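Local coordinates for genome packaging NTPase B204 (PDB 4KFT), which probably hydrolyses ATP to drive packaging of the viral genome into the capsid of a turreted icosahedral virus of Sulfolobus, at residues A[4-9]-A[131-136]; A[8-13]-A[146-151]; A[158-163]-A[179-184]; A[186-191]-A[199-204]. All coordinates share one frame; numbering follows the deposited sequence.

Contact 1: residues A[4-9]-A[131-136]; sequences DDIVVL and LGLILS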
# COMPACT_ATOMS: atom_id res chain seq x y z
N ASP A 4 9.47 6.96 0.76
CA ASP A 4 9.14 6.48 2.09
C ASP A 4 7.72 6.87 2.57
O ASP A 4 7.44 6.83 3.77
CB ASP A 4 10.24 6.82 3.12
CG ASP A 4 10.44 8.32 3.32
OD1 ASP A 4 9.92 9.12 2.51
OD2 ASP A 4 11.12 8.70 4.29
N ASP A 5 6.84 7.21 1.63
CA ASP A 5 5.42 7.45 1.91
C ASP A 5 4.67 6.17 2.28
O ASP A 5 5.01 5.09 1.82
CB ASP A 5 4.72 7.99 0.66
CG ASP A 5 4.89 9.49 0.48
OD1 ASP A 5 5.19 10.19 1.46
OD2 ASP A 5 4.70 9.96 -0.66
N ILE A 6 3.62 6.31 3.07
CA ILE A 6 2.64 5.25 3.22
C ILE A 6 1.44 5.54 2.30
O ILE A 6 0.82 6.61 2.39
CB ILE A 6 2.18 5.12 4.69
CG1 ILE A 6 3.37 4.74 5.59
CG2 ILE A 6 1.10 4.08 4.83
CD1 ILE A 6 2.97 4.47 7.02
N VAL A 7 1.14 4.60 1.41
CA VAL A 7 0.05 4.75 0.43
C VAL A 7 -0.95 3.63 0.66
O VAL A 7 -0.59 2.47 0.78
CB VAL A 7 0.58 4.67 -1.04
CG1 VAL A 7 -0.52 4.97 -2.05
CG2 VAL A 7 1.76 5.58 -1.24
N VAL A 8 -2.22 3.98 0.77
CA VAL A 8 -3.24 2.96 0.91
C VAL A 8 -4.12 2.96 -0.34
O VAL A 8 -4.46 4.03 -0.86
CB VAL A 8 -4.08 3.19 2.16
CG1 VAL A 8 -5.04 2.03 2.36
CG2 VAL A 8 -3.17 3.39 3.35
N LEU A 9 -4.44 1.76 -0.82
CA LEU A 9 -5.24 1.52 -2.00
C LEU A 9 -6.53 0.82 -1.58
O LEU A 9 -6.48 -0.21 -0.92
CB LEU A 9 -4.49 0.60 -2.97
CG LEU A 9 -3.62 1.16 -4.09
CD1 LEU A 9 -2.69 2.24 -3.61
CD2 LEU A 9 -2.82 0.04 -4.75
N LEU A 131 11.86 2.67 4.67
CA LEU A 131 10.88 1.84 3.98
C LEU A 131 9.58 2.58 3.79
O LEU A 131 8.97 3.04 4.74
CB LEU A 131 10.62 0.56 4.78
CG LEU A 131 11.70 -0.53 4.73
CD1 LEU A 131 11.45 -1.55 5.81
CD2 LEU A 131 11.72 -1.19 3.35
N GLY A 132 9.17 2.71 2.53
CA GLY A 132 7.83 3.16 2.20
C GLY A 132 6.90 1.96 2.23
O GLY A 132 7.34 0.81 2.30
N LEU A 133 5.61 2.23 2.17
CA LEU A 133 4.64 1.16 2.27
C LEU A 133 3.57 1.40 1.22
O LEU A 133 3.17 2.54 1.01
CB LEU A 133 4.02 1.20 3.66
CG LEU A 133 3.56 -0.02 4.44
CD1 LEU A 133 4.73 -0.97 4.71
CD2 LEU A 133 2.92 0.45 5.74
N ILE A 134 3.15 0.34 0.53
CA ILE A 134 1.89 0.41 -0.20
C ILE A 134 0.99 -0.69 0.29
O ILE A 134 1.28 -1.86 0.12
CB ILE A 134 2.06 0.30 -1.73
CG1 ILE A 134 2.97 1.41 -2.26
CG2 ILE A 134 0.69 0.41 -2.40
CD1 ILE A 134 3.19 1.36 -3.81
N LEU A 135 -0.11 -0.32 0.93
CA LEU A 135 -1.06 -1.30 1.43
C LEU A 135 -2.29 -1.35 0.54
O LEU A 135 -2.82 -0.32 0.11
CB LEU A 135 -1.48 -0.95 2.85
CG LEU A 135 -0.37 -0.85 3.90
CD1 LEU A 135 -1.02 -0.74 5.27
CD2 LEU A 135 0.53 -2.07 3.83
N SER A 136 -2.78 -2.56 0.30
CA SER A 136 -3.90 -2.76 -0.61
C SER A 136 -5.04 -3.43 0.14
O SER A 136 -4.82 -4.37 0.89
CB SER A 136 -3.44 -3.65 -1.77
OG SER A 136 -4.38 -3.64 -2.81

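Contact 2: residues A[8-13]-A[146-151]; sequences VLVGRK and IVYKQA. With AGS (phosphothiophosphoric acid-adenylate ester), chain F.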
# COMPACT_ATOMS: atom_id res chain seq x y z
N VAL A 8 -2.22 3.98 0.77
CA VAL A 8 -3.24 2.96 0.91
C VAL A 8 -4.12 2.96 -0.34
O VAL A 8 -4.46 4.03 -0.86
CB VAL A 8 -4.08 3.19 2.16
CG1 VAL A 8 -5.04 2.03 2.36
CG2 VAL A 8 -3.17 3.39 3.35
N LEU A 9 -4.44 1.76 -0.82
CA LEU A 9 -5.24 1.52 -2.00
C LEU A 9 -6.53 0.82 -1.58
O LEU A 9 -6.48 -0.21 -0.92
CB LEU A 9 -4.49 0.60 -2.97
CG LEU A 9 -3.62 1.16 -4.09
CD1 LEU A 9 -2.69 2.24 -3.61
CD2 LEU A 9 -2.82 0.04 -4.75
N VAL A 10 -7.67 1.36 -1.97
CA VAL A 10 -8.94 0.83 -1.49
C VAL A 10 -9.94 0.67 -2.64
O VAL A 10 -10.22 1.63 -3.38
CB VAL A 10 -9.57 1.76 -0.41
CG1 VAL A 10 -10.84 1.14 0.16
CG2 VAL A 10 -8.54 2.09 0.72
N GLY A 11 -10.47 -0.54 -2.79
CA GLY A 11 -11.49 -0.80 -3.78
C GLY A 11 -11.79 -2.29 -3.89
O GLY A 11 -10.90 -3.13 -3.75
N ARG A 12 -13.07 -2.59 -4.15
CA ARG A 12 -13.55 -3.95 -4.37
C ARG A 12 -12.69 -4.69 -5.42
O ARG A 12 -12.02 -4.07 -6.24
CB ARG A 12 -15.02 -3.91 -4.80
N LYS A 13 -12.70 -6.02 -5.36
CA LYS A 13 -11.93 -6.83 -6.30
C LYS A 13 -12.36 -6.50 -7.72
O LYS A 13 -13.55 -6.29 -7.97
CB LYS A 13 -12.15 -8.31 -6.02
CG LYS A 13 -11.56 -9.22 -7.06
CD LYS A 13 -11.75 -10.68 -6.69
CE LYS A 13 -11.25 -11.61 -7.81
NZ LYS A 13 -9.84 -11.29 -8.18
N ILE A 146 -6.24 3.55 12.36
CA ILE A 146 -4.94 4.21 12.46
C ILE A 146 -4.08 4.11 11.17
O ILE A 146 -3.19 4.93 10.97
CB ILE A 146 -4.15 3.82 13.74
CG1 ILE A 146 -3.67 2.37 13.71
CG2 ILE A 146 -5.00 4.10 15.00
CD1 ILE A 146 -2.85 2.00 14.92
N VAL A 147 -4.38 3.15 10.30
CA VAL A 147 -3.71 3.10 9.00
C VAL A 147 -4.07 4.34 8.17
O VAL A 147 -3.19 4.99 7.61
CB VAL A 147 -3.99 1.77 8.23
CG1 VAL A 147 -3.56 1.89 6.76
CG2 VAL A 147 -3.27 0.60 8.90
N TYR A 148 -5.36 4.69 8.12
CA TYR A 148 -5.79 5.94 7.48
C TYR A 148 -5.21 7.23 8.10
O TYR A 148 -4.84 8.15 7.37
CB TYR A 148 -7.32 5.98 7.31
CG TYR A 148 -7.81 4.73 6.63
CD1 TYR A 148 -7.43 4.44 5.32
CD2 TYR A 148 -8.58 3.80 7.31
CE1 TYR A 148 -7.84 3.25 4.69
CE2 TYR A 148 -9.00 2.60 6.69
CZ TYR A 148 -8.62 2.35 5.38
OH TYR A 148 -9.03 1.18 4.77
N LYS A 149 -5.09 7.30 9.43
CA LYS A 149 -4.42 8.45 10.04
C LYS A 149 -2.93 8.54 9.67
O LYS A 149 -2.41 9.63 9.44
CB LYS A 149 -4.55 8.44 11.58
CG LYS A 149 -5.97 8.34 12.13
CD LYS A 149 -6.97 9.24 11.40
CE LYS A 149 -8.06 9.74 12.37
NZ LYS A 149 -9.30 10.25 11.69
N GLN A 150 -2.25 7.41 9.62
CA GLN A 150 -0.79 7.42 9.40
C GLN A 150 -0.40 7.56 7.91
O GLN A 150 0.73 7.89 7.60
CB GLN A 150 -0.11 6.19 10.03
CG GLN A 150 -0.17 6.14 11.55
CD GLN A 150 0.24 7.45 12.19
OE1 GLN A 150 -0.52 8.03 12.96
NE2 GLN A 150 1.44 7.92 11.89
N ALA A 151 -1.36 7.32 7.02
CA ALA A 151 -1.09 7.32 5.58
C ALA A 151 -0.75 8.71 5.06
O ALA A 151 -1.19 9.71 5.60
CB ALA A 151 -2.30 6.77 4.82
PB AGS F . -7.93 -5.54 -8.45
O1B AGS F . -8.39 -4.22 -7.77
O2B AGS F . -8.85 -6.69 -8.01
O3B AGS F . -6.48 -5.86 -8.04
PA AGS F . -7.06 -5.63 -11.14
O1A AGS F . -5.78 -4.76 -11.00
O2A AGS F . -6.65 -7.12 -11.18
O3A AGS F . -8.11 -5.36 -10.01
O5' AGS F . -7.70 -5.29 -12.51
C5' AGS F . -8.84 -5.92 -12.97
C4' AGS F . -9.09 -5.94 -14.44
O4' AGS F . -9.40 -4.68 -14.95
C3' AGS F . -7.89 -6.42 -15.20
O3' AGS F . -8.32 -7.11 -16.31
C2' AGS F . -7.25 -5.24 -15.62
O2' AGS F . -6.61 -5.49 -16.82
C1' AGS F . -8.35 -4.24 -15.80
N9 AGS F . -7.96 -2.93 -15.45
C8 AGS F . -7.71 -2.33 -14.28
N7 AGS F . -7.35 -1.06 -14.55
C5 AGS F . -7.38 -0.86 -15.89
C6 AGS F . -7.11 0.24 -16.69
N6 AGS F . -6.72 1.51 -16.17
N1 AGS F . -7.22 0.09 -18.02
C2 AGS F . -7.59 -1.08 -18.57
N3 AGS F . -7.85 -2.14 -17.80
C4 AGS F . -7.77 -2.06 -16.46

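Contact 3: residues A[158-163]-A[179-184]; sequences YTREPN and KVKTLK. With AGS (phosphothiophosphoric acid-adenylate ester), chain E.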
# COMPACT_ATOMS: atom_id res chain seq x y z
N TYR A 158 -14.41 3.50 -6.90
CA TYR A 158 -15.85 3.62 -6.66
C TYR A 158 -16.36 2.76 -5.53
O TYR A 158 -16.01 1.59 -5.43
CB TYR A 158 -16.64 3.25 -7.92
CG TYR A 158 -18.11 2.96 -7.66
CD1 TYR A 158 -19.06 3.98 -7.71
CD2 TYR A 158 -18.56 1.66 -7.40
CE1 TYR A 158 -20.41 3.73 -7.49
CE2 TYR A 158 -19.90 1.40 -7.16
CZ TYR A 158 -20.82 2.44 -7.21
OH TYR A 158 -22.15 2.19 -7.00
N THR A 159 -17.24 3.35 -4.71
CA THR A 159 -18.06 2.58 -3.79
C THR A 159 -19.24 3.39 -3.30
O THR A 159 -19.16 4.61 -3.17
CB THR A 159 -17.27 2.08 -2.57
OG1 THR A 159 -18.13 1.30 -1.73
CG2 THR A 159 -16.72 3.27 -1.75
N ARG A 160 -20.33 2.70 -3.01
CA ARG A 160 -21.50 3.32 -2.41
C ARG A 160 -22.01 2.47 -1.29
O ARG A 160 -23.15 2.61 -0.89
CB ARG A 160 -22.62 3.50 -3.44
CG ARG A 160 -22.34 4.58 -4.43
CD ARG A 160 -23.54 4.87 -5.27
NE ARG A 160 -23.19 5.90 -6.24
CZ ARG A 160 -24.04 6.78 -6.75
NH1 ARG A 160 -25.32 6.76 -6.37
NH2 ARG A 160 -23.61 7.67 -7.62
N GLU A 161 -21.17 1.58 -0.79
CA GLU A 161 -21.56 0.76 0.35
C GLU A 161 -21.63 1.68 1.57
O GLU A 161 -20.65 2.32 1.93
CB GLU A 161 -20.55 -0.39 0.56
CG GLU A 161 -21.19 -1.68 1.07
CD GLU A 161 -20.92 -1.94 2.55
OE1 GLU A 161 -20.01 -2.74 2.85
OE2 GLU A 161 -21.64 -1.38 3.41
N PRO A 162 -22.81 1.77 2.20
CA PRO A 162 -23.04 2.82 3.21
C PRO A 162 -22.07 2.80 4.41
O PRO A 162 -21.63 3.86 4.86
CB PRO A 162 -24.49 2.58 3.65
CG PRO A 162 -25.10 1.78 2.55
CD PRO A 162 -23.99 0.93 1.99
N ASN A 163 -21.72 1.61 4.90
CA ASN A 163 -20.68 1.51 5.93
C ASN A 163 -19.31 2.03 5.44
O ASN A 163 -18.56 2.65 6.20
CB ASN A 163 -20.56 0.07 6.44
N LYS A 179 -17.40 12.28 -3.34
CA LYS A 179 -16.86 12.09 -4.67
C LYS A 179 -16.59 10.63 -5.03
O LYS A 179 -16.58 10.29 -6.21
CB LYS A 179 -15.62 12.96 -4.87
CG LYS A 179 -15.95 14.43 -4.77
CD LYS A 179 -14.79 15.32 -5.17
CE LYS A 179 -15.19 16.79 -5.05
NZ LYS A 179 -14.00 17.68 -5.20
N VAL A 180 -16.41 9.77 -4.04
CA VAL A 180 -16.15 8.36 -4.29
C VAL A 180 -17.34 7.67 -4.97
O VAL A 180 -17.18 6.70 -5.70
CB VAL A 180 -15.77 7.65 -2.97
CG1 VAL A 180 -16.98 7.10 -2.27
CG2 VAL A 180 -14.73 6.57 -3.21
N LYS A 181 -18.53 8.21 -4.75
CA LYS A 181 -19.77 7.58 -5.19
C LYS A 181 -19.99 7.70 -6.70
O LYS A 181 -20.84 7.03 -7.25
CB LYS A 181 -20.95 8.21 -4.46
CG LYS A 181 -20.88 8.13 -2.96
CD LYS A 181 -21.93 9.03 -2.34
CE LYS A 181 -23.33 8.59 -2.70
NZ LYS A 181 -24.34 9.56 -2.15
N THR A 182 -19.23 8.55 -7.36
CA THR A 182 -19.47 8.82 -8.76
C THR A 182 -18.31 8.43 -9.68
O THR A 182 -18.34 8.76 -10.87
CB THR A 182 -19.82 10.32 -8.98
OG1 THR A 182 -18.72 11.14 -8.59
CG2 THR A 182 -21.06 10.71 -8.18
N LEU A 183 -17.29 7.76 -9.16
CA LEU A 183 -16.15 7.38 -10.02
C LEU A 183 -16.57 6.36 -11.08
O LEU A 183 -17.26 5.39 -10.79
CB LEU A 183 -14.97 6.85 -9.19
CG LEU A 183 -14.40 7.81 -8.14
CD1 LEU A 183 -13.73 7.05 -7.05
CD2 LEU A 183 -13.42 8.78 -8.74
N LYS A 184 -16.16 6.60 -12.32
CA LYS A 184 -16.39 5.64 -13.39
C LYS A 184 -15.37 4.50 -13.29
O LYS A 184 -14.45 4.57 -12.47
CB LYS A 184 -16.33 6.35 -14.75
CG LYS A 184 -17.40 7.45 -14.87
CD LYS A 184 -17.42 8.11 -16.25
CE LYS A 184 -18.59 9.08 -16.38
NZ LYS A 184 -18.66 9.74 -17.71
PA AGS E . -22.91 5.49 -17.91
O1A AGS E . -22.76 5.94 -19.40
O2A AGS E . -24.39 5.13 -17.61
O3A AGS E . -22.41 6.60 -16.94
O5' AGS E . -22.04 4.22 -17.67
C5' AGS E . -22.67 3.00 -17.56
C4' AGS E . -21.87 1.75 -17.50
O4' AGS E . -20.61 1.90 -16.91
C3' AGS E . -22.62 0.77 -16.66
O3' AGS E . -22.30 -0.51 -17.08
C2' AGS E . -22.06 1.00 -15.39
O2' AGS E . -22.30 -0.07 -14.53
C1' AGS E . -20.61 1.14 -15.70
N9 AGS E . -19.93 1.79 -14.65
C8 AGS E . -20.03 3.04 -14.15
N7 AGS E . -19.16 3.14 -13.13
C5 AGS E . -18.51 1.95 -13.00
C6 AGS E . -17.52 1.53 -12.11
N6 AGS E . -17.03 2.46 -11.13
N1 AGS E . -17.04 0.27 -12.20
C2 AGS E . -17.53 -0.57 -13.15
N3 AGS E . -18.49 -0.18 -14.02
C4 AGS E . -19.00 1.08 -13.97
O HOH W 1 -13.67 3.51 -9.81

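Contact 4: residues A[186-191]-A[199-204]; sequences YHFLIY and KIHKPI. With AGS (phosphothiophosphoric acid-adenylate ester), chain F.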
# COMPACT_ATOMS: atom_id res chain seq x y z
N TYR A 186 -12.32 2.24 -13.30
CA TYR A 186 -10.87 2.47 -13.31
C TYR A 186 -10.47 3.90 -13.01
O TYR A 186 -9.28 4.20 -12.98
CB TYR A 186 -10.22 2.03 -14.63
CG TYR A 186 -10.61 0.65 -15.07
CD1 TYR A 186 -10.72 -0.39 -14.15
CD2 TYR A 186 -10.89 0.38 -16.40
CE1 TYR A 186 -11.09 -1.66 -14.54
CE2 TYR A 186 -11.26 -0.89 -16.81
CZ TYR A 186 -11.36 -1.90 -15.88
OH TYR A 186 -11.73 -3.16 -16.30
N HIS A 187 -11.46 4.79 -12.82
CA HIS A 187 -11.18 6.13 -12.31
C HIS A 187 -10.94 6.00 -10.81
O HIS A 187 -11.55 5.14 -10.17
CB HIS A 187 -12.37 7.08 -12.52
CG HIS A 187 -12.60 7.48 -13.94
ND1 HIS A 187 -12.88 6.58 -14.94
CD2 HIS A 187 -12.63 8.71 -14.52
CE1 HIS A 187 -13.05 7.22 -16.08
NE2 HIS A 187 -12.90 8.51 -15.86
N PHE A 188 -10.10 6.86 -10.26
CA PHE A 188 -9.79 6.81 -8.84
C PHE A 188 -9.52 8.16 -8.20
O PHE A 188 -8.93 9.06 -8.80
CB PHE A 188 -8.62 5.84 -8.55
CG PHE A 188 -7.34 6.19 -9.25
CD1 PHE A 188 -7.13 5.83 -10.57
CD2 PHE A 188 -6.30 6.80 -8.56
CE1 PHE A 188 -5.92 6.12 -11.22
CE2 PHE A 188 -5.08 7.08 -9.18
CZ PHE A 188 -4.89 6.73 -10.52
N LEU A 189 -9.96 8.28 -6.96
CA LEU A 189 -9.77 9.49 -6.18
C LEU A 189 -8.45 9.38 -5.45
O LEU A 189 -8.16 8.36 -4.86
CB LEU A 189 -10.92 9.58 -5.18
CG LEU A 189 -11.21 10.86 -4.43
CD1 LEU A 189 -12.66 10.83 -3.98
CD2 LEU A 189 -10.28 11.01 -3.24
N ILE A 190 -7.63 10.43 -5.50
CA ILE A 190 -6.43 10.50 -4.68
C ILE A 190 -6.65 11.49 -3.54
O ILE A 190 -7.07 12.63 -3.78
CB ILE A 190 -5.20 10.97 -5.49
CG1 ILE A 190 -4.91 10.03 -6.65
CG2 ILE A 190 -3.98 11.07 -4.59
CD1 ILE A 190 -3.75 10.47 -7.52
N TYR A 191 -6.37 11.08 -2.31
CA TYR A 191 -6.46 11.99 -1.16
C TYR A 191 -5.11 12.17 -0.49
O TYR A 191 -4.57 11.24 0.12
CB TYR A 191 -7.50 11.51 -0.14
CG TYR A 191 -7.67 12.47 1.05
CD1 TYR A 191 -8.37 13.68 0.91
CD2 TYR A 191 -7.17 12.15 2.30
CE1 TYR A 191 -8.54 14.54 1.99
CE2 TYR A 191 -7.33 12.99 3.38
CZ TYR A 191 -8.01 14.19 3.22
OH TYR A 191 -8.17 15.02 4.31
N LYS A 199 -7.71 14.85 -5.76
CA LYS A 199 -7.70 14.81 -7.22
C LYS A 199 -8.58 13.66 -7.69
O LYS A 199 -8.62 12.61 -7.05
CB LYS A 199 -6.30 14.58 -7.78
CG LYS A 199 -5.31 15.73 -7.75
CD LYS A 199 -4.09 15.38 -8.64
CE LYS A 199 -2.76 15.88 -8.09
NZ LYS A 199 -2.47 17.30 -8.43
N ILE A 200 -9.27 13.84 -8.81
CA ILE A 200 -9.93 12.73 -9.46
C ILE A 200 -9.12 12.33 -10.68
O ILE A 200 -9.07 13.07 -11.66
CB ILE A 200 -11.36 13.07 -9.90
CG1 ILE A 200 -12.18 13.60 -8.72
CG2 ILE A 200 -12.03 11.85 -10.53
CD1 ILE A 200 -12.48 12.58 -7.64
N HIS A 201 -8.47 11.17 -10.63
CA HIS A 201 -7.57 10.74 -11.69
C HIS A 201 -8.32 9.87 -12.71
O HIS A 201 -9.12 9.00 -12.34
CB HIS A 201 -6.40 9.96 -11.07
CG HIS A 201 -5.16 9.89 -11.92
ND1 HIS A 201 -5.12 9.23 -13.13
CD2 HIS A 201 -3.91 10.37 -11.71
CE1 HIS A 201 -3.91 9.33 -13.64
NE2 HIS A 201 -3.15 10.02 -12.80
N LYS A 202 -8.08 10.11 -14.00
CA LYS A 202 -8.58 9.24 -15.07
C LYS A 202 -7.88 7.89 -14.99
O LYS A 202 -6.85 7.77 -14.31
CB LYS A 202 -8.31 9.86 -16.45
CG LYS A 202 -8.80 11.28 -16.59
CD LYS A 202 -10.30 11.40 -16.34
CE LYS A 202 -10.86 12.73 -16.90
NZ LYS A 202 -12.33 12.81 -16.74
N PRO A 203 -8.41 6.87 -15.69
CA PRO A 203 -7.72 5.58 -15.71
C PRO A 203 -6.30 5.68 -16.20
O PRO A 203 -6.00 6.45 -17.11
CB PRO A 203 -8.54 4.76 -16.71
CG PRO A 203 -9.89 5.34 -16.66
CD PRO A 203 -9.71 6.82 -16.38
N ILE A 204 -5.43 4.88 -15.59
CA ILE A 204 -4.07 4.68 -16.08
C ILE A 204 -4.07 4.07 -17.50
O ILE A 204 -4.89 3.21 -17.81
CB ILE A 204 -3.30 3.76 -15.11
CG1 ILE A 204 -3.10 4.48 -13.77
CG2 ILE A 204 -1.97 3.29 -15.68
CD1 ILE A 204 -2.71 5.94 -13.91
PB AGS F . -7.93 -5.54 -8.45
O1B AGS F . -8.39 -4.22 -7.77
O2B AGS F . -8.85 -6.69 -8.01
O3B AGS F . -6.48 -5.86 -8.04
PA AGS F . -7.06 -5.63 -11.14
O1A AGS F . -5.78 -4.76 -11.00
O2A AGS F . -6.65 -7.12 -11.18
O3A AGS F . -8.11 -5.36 -10.01
O5' AGS F . -7.70 -5.29 -12.51
C5' AGS F . -8.84 -5.92 -12.97
C4' AGS F . -9.09 -5.94 -14.44
O4' AGS F . -9.40 -4.68 -14.95
C3' AGS F . -7.89 -6.42 -15.20
O3' AGS F . -8.32 -7.11 -16.31
C2' AGS F . -7.25 -5.24 -15.62
O2' AGS F . -6.61 -5.49 -16.82
C1' AGS F . -8.35 -4.24 -15.80
N9 AGS F . -7.96 -2.93 -15.45
C8 AGS F . -7.71 -2.33 -14.28
N7 AGS F . -7.35 -1.06 -14.55
C5 AGS F . -7.38 -0.86 -15.89
C6 AGS F . -7.11 0.24 -16.69
N6 AGS F . -6.72 1.51 -16.17
N1 AGS F . -7.22 0.09 -18.02
C2 AGS F . -7.59 -1.08 -18.57
N3 AGS F . -7.85 -2.14 -17.80
C4 AGS F . -7.77 -2.06 -16.46
O HOH W 2 -6.57 3.09 -13.43
O HOH W 3 -14.06 10.66 -18.06

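Contact 1: residues A[4-9]-A[131-136]
Between Asp-5 and Leu-133 begins a row of peptide groups, which are the flat units here, since no ring takes part. Leu-133 N reaches Asp-5 O at 2.9 Å, and Leu-133 O accepts in turn from Val-7 N. Farther on, Leu-135 N meets Val-7 O at 2.8 Å and Leu-9 N meets Leu-135 O. Val-7 O is touched a second time by the CA-H of Ile-134, at 3.4 Å from its CA.

One face of the sheet carries Ile-6, Val-8, Leu-133 and Leu-135. Ile-6 and Leu-133 lie side by side and point the same way, with Ile-6 CG1 4.1 Å from Leu-133 CB; chi1 of -62° sets that CG1 beside its own backbone N. Val-147 of helix 145-150 packs on Leu-135. The other face carries Val-7, Leu-9, Ile-134 and Ser-136. Leu-9 CD1 slants across Ile-134 CG2 at 4.0 Å, and Ile-21 and Phe-25 of helix 17-31 cover this side. Ser-136 OG is buried with no polar partner in the model; the side chain is about 6 Å from a bound magnesium ion.

Neighbouring parallel strands, strand 6-10 running on into what appears to be a Walker A loop and strand 131-137 lying between strands 6-10 and 98-102, are the core arrangement of ASCE-type P-loop NTPases.

Contact 2: residues A[8-13]-A[146-151]
Tyr-148 meets Val-8 and Val-10 with the far end of its ring, and the route to that end begins at a CB that points neither at the strand nor away from it. A chi1 of -52° sets CG beside the backbone N, opposite the carbonyl carbon, and carries the ring to the strand. CE1 then lies 3.8 Å from Val-8 CG1, the two side chains crossing at about a right angle. The same carbon is 4.2 Å from Val-10 CG2, a methyl that lies at the ring edge, near its plane. At the tip, OH also touches Val-10 CG2, but its hydrogen bond goes to Val-140 O, fixing its polar end.

Strand 8-10 leads into what appears to be the Walker A loop, beginning at Gly-11. There Lys-13 C comes within 3.5 Å of O2B of the nucleotide analogue in chain F, while the backbone amides of Lys-14, Gly-16, Lys-17, Ser-18 and Tyr-19 bind that ligand. Helix 146-150 thus packs on the strand just upstream of the phosphate site.

The second methyl of Val-8, CG2, meets two more side chains: it is 3.7 Å from Val-147 CG1 and 3.8 Å from Ala-151 CB, just past the helix.

Contact 3: residues A[158-163]-A[179-184]
Among the polar links, Arg-160 grips Lys-181 O side-on with two nitrogens. NE lies 2.8 Å and NH2 2.9 Å from that oxygen, which sits in the guanidinium plane. NE is tilted only slightly from the carbonyl plane, whereas NH2 stands above it. The Arg-160 chain, extended from CG to NE, crosses Lys-181 at about a right angle, and Lys-181 CE lies over one face of the guanidinium. Thr-159 N adds a weak hydrogen bond to Val-180 O.

Among the aromatic contacts, Lys-181 O also lies at the edge of the Tyr-158 ring, 3.3 Å from CE1. Apolar packing sets Tyr-158 CB 4.2 Å from Leu-183 CB, and Thr-159 CG2 touches Val-180 CG1 at 3.9 Å.

A second copy of the nucleotide analogue, in chain E, donates from N6 to Leu-183 O at 3.0 Å, close beside Tyr-158 CB, and a water joins Tyr-158 N to Lys-184 O.

Thr-159 OG1, also hydrogen-bonded to Glu-164, accepts from Glu-161 N in an ST turn, and Glu-161 caps helix 162-171 weakly. Through the Arg-160 grip on Lys-181 O, the loop after helix 174-179 is fastened to the loop that enters helix 162-171, whose Leu-165 packs on Val-180 and Lys-181.

Contact 4: residues A[186-191]-A[199-204]
Beside the packing of Tyr-186 CB on Pro-203 CB, a water is gripped by three groups: it donates to Tyr-186 O, and accepts from Ile-204 N and from N6 of the nucleotide analogue in chain F. The same N6 gives a direct bond of 3.0 Å to Ile-204 O. Tyr-186 lays one ring face on the adenine, with C5 of the base 3.6 Å above the plane and over its centre.

The hairpin behind this site is antiparallel. Phe-188 and His-201 form a hydrogen-bonded pair, with His-201 N 2.8 Å from Phe-188 O; Ile-190 and Lys-199 form another, and Leu-189 with Ile-200 is the non-hydrogen-bonded pair between them. Phe-188 takes chi1 of 59°, setting CG between its backbone N and carbonyl carbon, and its ring runs alongside that of His-201. The planes are near parallel, at 12°, but slid apart, with His-201 CB over the phenyl face and Ile-204 CD1 at its edge. His-201 ND1 donates to a lone pair of Lys-202 O at 2.6 Å, almost in the ring plane, which fixes the rotation of the imidazole. Nearby, Pro-203 CD lies over a face of the His-187 ring, 3.5 Å from its centroid, a CH-pi contact. Leu-20 and Tyr-24 of helix 17-31 back Ile-204.

With a carbonyl and a water both taking hydrogens from N6, and a tyrosine face beneath the ring, the site appears to recognise the exocyclic amine, consistent with a preference for adenine.

How the contacts relate
From the N terminus, strand 6-10 takes part first in contact 1, which closes a long loop back from strand 131-137, and then in contact 2, which closes a slightly later one from helix 145-150. The two spans overlap without either enclosing the other, and share Val-8 and Leu-9; they also touch where Leu-135 meets Val-147. Contacts 3 and 4 follow in series, each closing a short loop. Leu-183 and Lys-179 of contact 3 pack on Ile-200 and Leu-189 of contact 4, joining the loop after helix 174-179 to the edge hairpin. Contacts 1, 2 and 4 reach the same sheet, while contacts 2 and 4 approach opposite ends of the chain F nucleotide, phosphate and adenine.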